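Local coordinates for protein 2-hydroxyhepta-2,4-diene-1,7-dioate isomerase (Mycobacterium abscessus, PDB 3RR6) that has no established function but may be a metal-binding isomerase or hydrolase of the fumarylacetoacetate hydrolase family, at residues A[110-115]-A[150-155]. Sequence-based numbering, arbitrary orientation.
Sequences PSATEV and VSARDH. With EDO (1,2-ethanediol), chain E.
Ser111 meets His155 through its backbone: His155 NE2 donates to Ser111 O over 2.9 Å, nearly straight at 165°. The oxygen lies close to the imidazole plane, yet the N-H reaches it from well above the carbonyl plane. His155 ND1 pairs with His168 NE2, so both ring nitrogens are engaged and the ring's rotation is fixed. Ser111 OG, near His155 CE1, hydrogen-bonds O1 of a 1,2-ethanediol, probably from the crystallisation liquor, at 2.7 Å. Ala112 is buried, and its CB touches Ala152 CB at 3.9 Å and lies equally near His155 CE1. At Thr113 and Glu114 the Asp154 carboxylate takes up two consecutive backbone N-H groups, one per oxygen: Thr113 N to OD2 at 2.9 Å and Glu114 N to OD1 at 3.1 Å. Both donors stand above the carboxylate plane, and the second bond is the more bent (148°). With CG between its own backbone N and carbonyl carbon (chi1 49°), Asp154 reaches out from the first turn of helix 153-159 to the loop that leads into strand 115-125. This strand runs antiparallel to strand 141-152 in the fumarylacetoacetate hydrolase-type domain, and the junction lies where one strand starts and the other passes into the helix. Glu114 O then accepts from Arg153 N at 2.8 Å, just beyond the N-cap residue Ala152, while the Glu114 carboxylate runs on to a salt bridge with Arg157. Val115 forms a non-hydrogen-bonded antiparallel pair with Ala152, and its CG1 packs tightly on Val150 CG1, 3.4 Å away.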
ATOM      1  N   PRO A 110     -20.431   3.382  11.105  1.00 19.97           N
ATOM      2  CA  PRO A 110     -21.828   3.022  11.335  1.00 20.59           C
ATOM      3  C   PRO A 110     -22.712   3.163  10.094  1.00 20.36           C
ATOM      4  O   PRO A 110     -23.745   2.501  10.014  1.00 21.52           O
ATOM      5  CB  PRO A 110     -22.289   3.990  12.439  1.00 21.35           C
ATOM      6  CG  PRO A 110     -21.225   4.954  12.634  1.00 21.44           C
ATOM      7  CD  PRO A 110     -19.985   4.514  11.934  1.00 20.62           C
ATOM      8  N   SER A 111     -22.302   3.997   9.142  1.00 19.26           N
ATOM      9  CA  SER A 111     -23.059   4.182   7.911  1.00 19.03           C
ATOM     10  C   SER A 111     -22.764   3.133   6.832  1.00 18.40           C
ATOM     11  O   SER A 111     -23.430   3.128   5.796  1.00 18.26           O
ATOM     12  CB  SER A 111     -22.806   5.575   7.336  1.00 18.96           C
ATOM     13  OG  SER A 111     -21.458   5.737   6.931  1.00 18.46           O
ATOM     14  N   ALA A 112     -21.779   2.266   7.071  1.00 18.28           N
ATOM     15  CA  ALA A 112     -21.376   1.252   6.085  1.00 18.46           C
ATOM     16  C   ALA A 112     -21.863  -0.128   6.483  1.00 19.03           C
ATOM     17  O   ALA A 112     -21.599  -0.582   7.598  1.00 19.86           O
ATOM     18  CB  ALA A 112     -19.860   1.230   5.929  1.00 18.07           C
ATOM     19  N   THR A 113     -22.552  -0.793   5.562  1.00 19.30           N
ATOM     20  CA  THR A 113     -23.097  -2.129   5.793  1.00 19.88           C
ATOM     21  C   THR A 113     -22.300  -3.270   5.153  1.00 19.31           C
ATOM     22  O   THR A 113     -22.467  -4.427   5.549  1.00 19.94           O
ATOM     23  CB  THR A 113     -24.556  -2.233   5.284  1.00 20.28           C
ATOM     24  OG1 THR A 113     -24.583  -2.166   3.853  1.00 21.70           O
ATOM     25  CG2 THR A 113     -25.420  -1.117   5.877  1.00 22.67           C
ATOM     26  N   GLU A 114     -21.454  -2.971   4.166  1.00 17.63           N
ATOM     27  CA  GLU A 114     -20.716  -4.005   3.442  1.00 17.61           C
ATOM     28  C   GLU A 114     -19.313  -3.507   3.112  1.00 15.96           C
ATOM     29  O   GLU A 114     -19.139  -2.747   2.155  1.00 17.30           O
ATOM     30  CB  GLU A 114     -21.440  -4.359   2.142  1.00 18.65           C
ATOM     31  CG  GLU A 114     -20.817  -5.510   1.386  1.00 21.61           C
ATOM     32  CD  GLU A 114     -21.573  -5.888   0.121  1.00 26.48           C
ATOM     33  OE1 GLU A 114     -21.085  -6.793  -0.597  1.00 30.21           O
ATOM     34  OE2 GLU A 114     -22.638  -5.292  -0.168  1.00 28.73           O
ATOM     35  N   VAL A 115     -18.328  -3.935   3.896  1.00 13.56           N
ATOM     36  CA  VAL A 115     -16.957  -3.437   3.753  1.00 12.63           C
ATOM     37  C   VAL A 115     -16.048  -4.583   3.315  1.00 12.57           C
ATOM     38  O   VAL A 115     -16.087  -5.661   3.904  1.00 12.44           O
ATOM     39  CB  VAL A 115     -16.446  -2.824   5.068  1.00 12.03           C
ATOM     40  CG1 VAL A 115     -14.987  -2.352   4.917  1.00 12.63           C
ATOM     41  CG2 VAL A 115     -17.334  -1.640   5.481  1.00 13.39           C
ATOM     42  N   VAL A 150      -9.359  -0.692   1.547  1.00 11.50           N
ATOM     43  CA  VAL A 150     -10.610  -1.042   2.204  1.00 11.23           C
ATOM     44  C   VAL A 150     -11.740  -0.198   1.601  1.00 11.71           C
ATOM     45  O   VAL A 150     -11.578   1.011   1.384  1.00 11.92           O
ATOM     46  CB  VAL A 150     -10.533  -0.850   3.735  1.00 10.89           C
ATOM     47  CG1 VAL A 150     -11.857  -1.267   4.409  1.00 11.38           C
ATOM     48  CG2 VAL A 150      -9.364  -1.654   4.347  1.00 12.43           C
ATOM     49  N   SER A 151     -12.869  -0.847   1.310  1.00 11.77           N
ATOM     50  CA  SER A 151     -13.926  -0.231   0.509  1.00 12.14           C
ATOM     51  C   SER A 151     -15.320  -0.580   1.025  1.00 12.06           C
ATOM     52  O   SER A 151     -15.645  -1.764   1.170  1.00 12.57           O
ATOM     53  CB  SER A 151     -13.825  -0.728  -0.944  1.00 13.40           C
ATOM     54  OG  SER A 151     -12.525  -0.513  -1.487  1.00 15.28           O
ATOM     55  N   ALA A 152     -16.145   0.435   1.260  1.00 11.50           N
ATOM     56  CA  ALA A 152     -17.561   0.236   1.588  1.00 12.33           C
ATOM     57  C   ALA A 152     -18.370   0.087   0.303  1.00 13.16           C
ATOM     58  O   ALA A 152     -18.722   1.073  -0.358  1.00 12.89           O
ATOM     59  CB  ALA A 152     -18.092   1.394   2.446  1.00 12.55           C
ATOM     60  N   ARG A 153     -18.640  -1.164  -0.062  1.00 13.71           N
ATOM     61  CA  ARG A 153     -19.304  -1.466  -1.333  1.00 14.95           C
ATOM     62  C   ARG A 153     -20.691  -0.824  -1.420  1.00 15.06           C
ATOM     63  O   ARG A 153     -21.125  -0.422  -2.501  1.00 15.91           O
ATOM     64  CB  ARG A 153     -19.420  -2.986  -1.544  1.00 15.92           C
ATOM     65  CG  ARG A 153     -18.134  -3.795  -1.420  1.00 18.93           C
ATOM     66  CD  ARG A 153     -17.001  -3.336  -2.332  1.00 22.87           C
ATOM     67  NE  ARG A 153     -17.308  -3.466  -3.759  1.00 26.71           N
ATOM     68  CZ  ARG A 153     -16.935  -4.480  -4.545  1.00 29.17           C
ATOM     69  NH1 ARG A 153     -16.231  -5.504  -4.070  1.00 30.22           N
ATOM     70  NH2 ARG A 153     -17.277  -4.472  -5.832  1.00 30.32           N
ATOM     71  N   ASP A 154     -21.395  -0.734  -0.294  1.00 15.15           N
ATOM     72  CA  ASP A 154     -22.712  -0.098  -0.285  1.00 15.71           C
ATOM     73  C   ASP A 154     -22.622   1.382  -0.641  1.00 15.29           C
ATOM     74  O   ASP A 154     -23.512   1.934  -1.283  1.00 16.09           O
ATOM     75  CB  ASP A 154     -23.471  -0.314   1.038  1.00 16.10           C
ATOM     76  CG  ASP A 154     -22.651   0.001   2.277  1.00 17.09           C
ATOM     77  OD1 ASP A 154     -21.490  -0.452   2.379  1.00 17.75           O
ATOM     78  OD2 ASP A 154     -23.203   0.667   3.188  1.00 19.14           O
ATOM     79  N   HIS A 155     -21.526   2.024  -0.255  1.00 14.54           N
ATOM     80  CA  HIS A 155     -21.338   3.428  -0.599  1.00 14.38           C
ATOM     81  C   HIS A 155     -20.998   3.617  -2.069  1.00 15.12           C
ATOM     82  O   HIS A 155     -21.421   4.602  -2.665  1.00 15.82           O
ATOM     83  CB  HIS A 155     -20.281   4.068   0.299  1.00 14.00           C
ATOM     84  CG  HIS A 155     -20.687   4.113   1.732  1.00 13.12           C
ATOM     85  ND1 HIS A 155     -19.847   4.549   2.736  1.00 12.78           N
ATOM     86  CD2 HIS A 155     -21.850   3.763   2.334  1.00 14.12           C
ATOM     87  CE1 HIS A 155     -20.475   4.457   3.896  1.00 13.30           C
ATOM     88  NE2 HIS A 155     -21.697   3.991   3.678  1.00 13.91           N
TER
HETATM   89  C1  EDO E 265     -20.879   9.044   5.812  1.00 21.63           C
HETATM   90  O1  EDO E 265     -20.868   7.765   5.179  1.00 17.04           O
HETATM   91  C2  EDO E 265     -22.259   9.653   5.683  1.00 24.70           C
HETATM   92  O2  EDO E 265     -23.196   8.899   6.475  1.00 26.73           O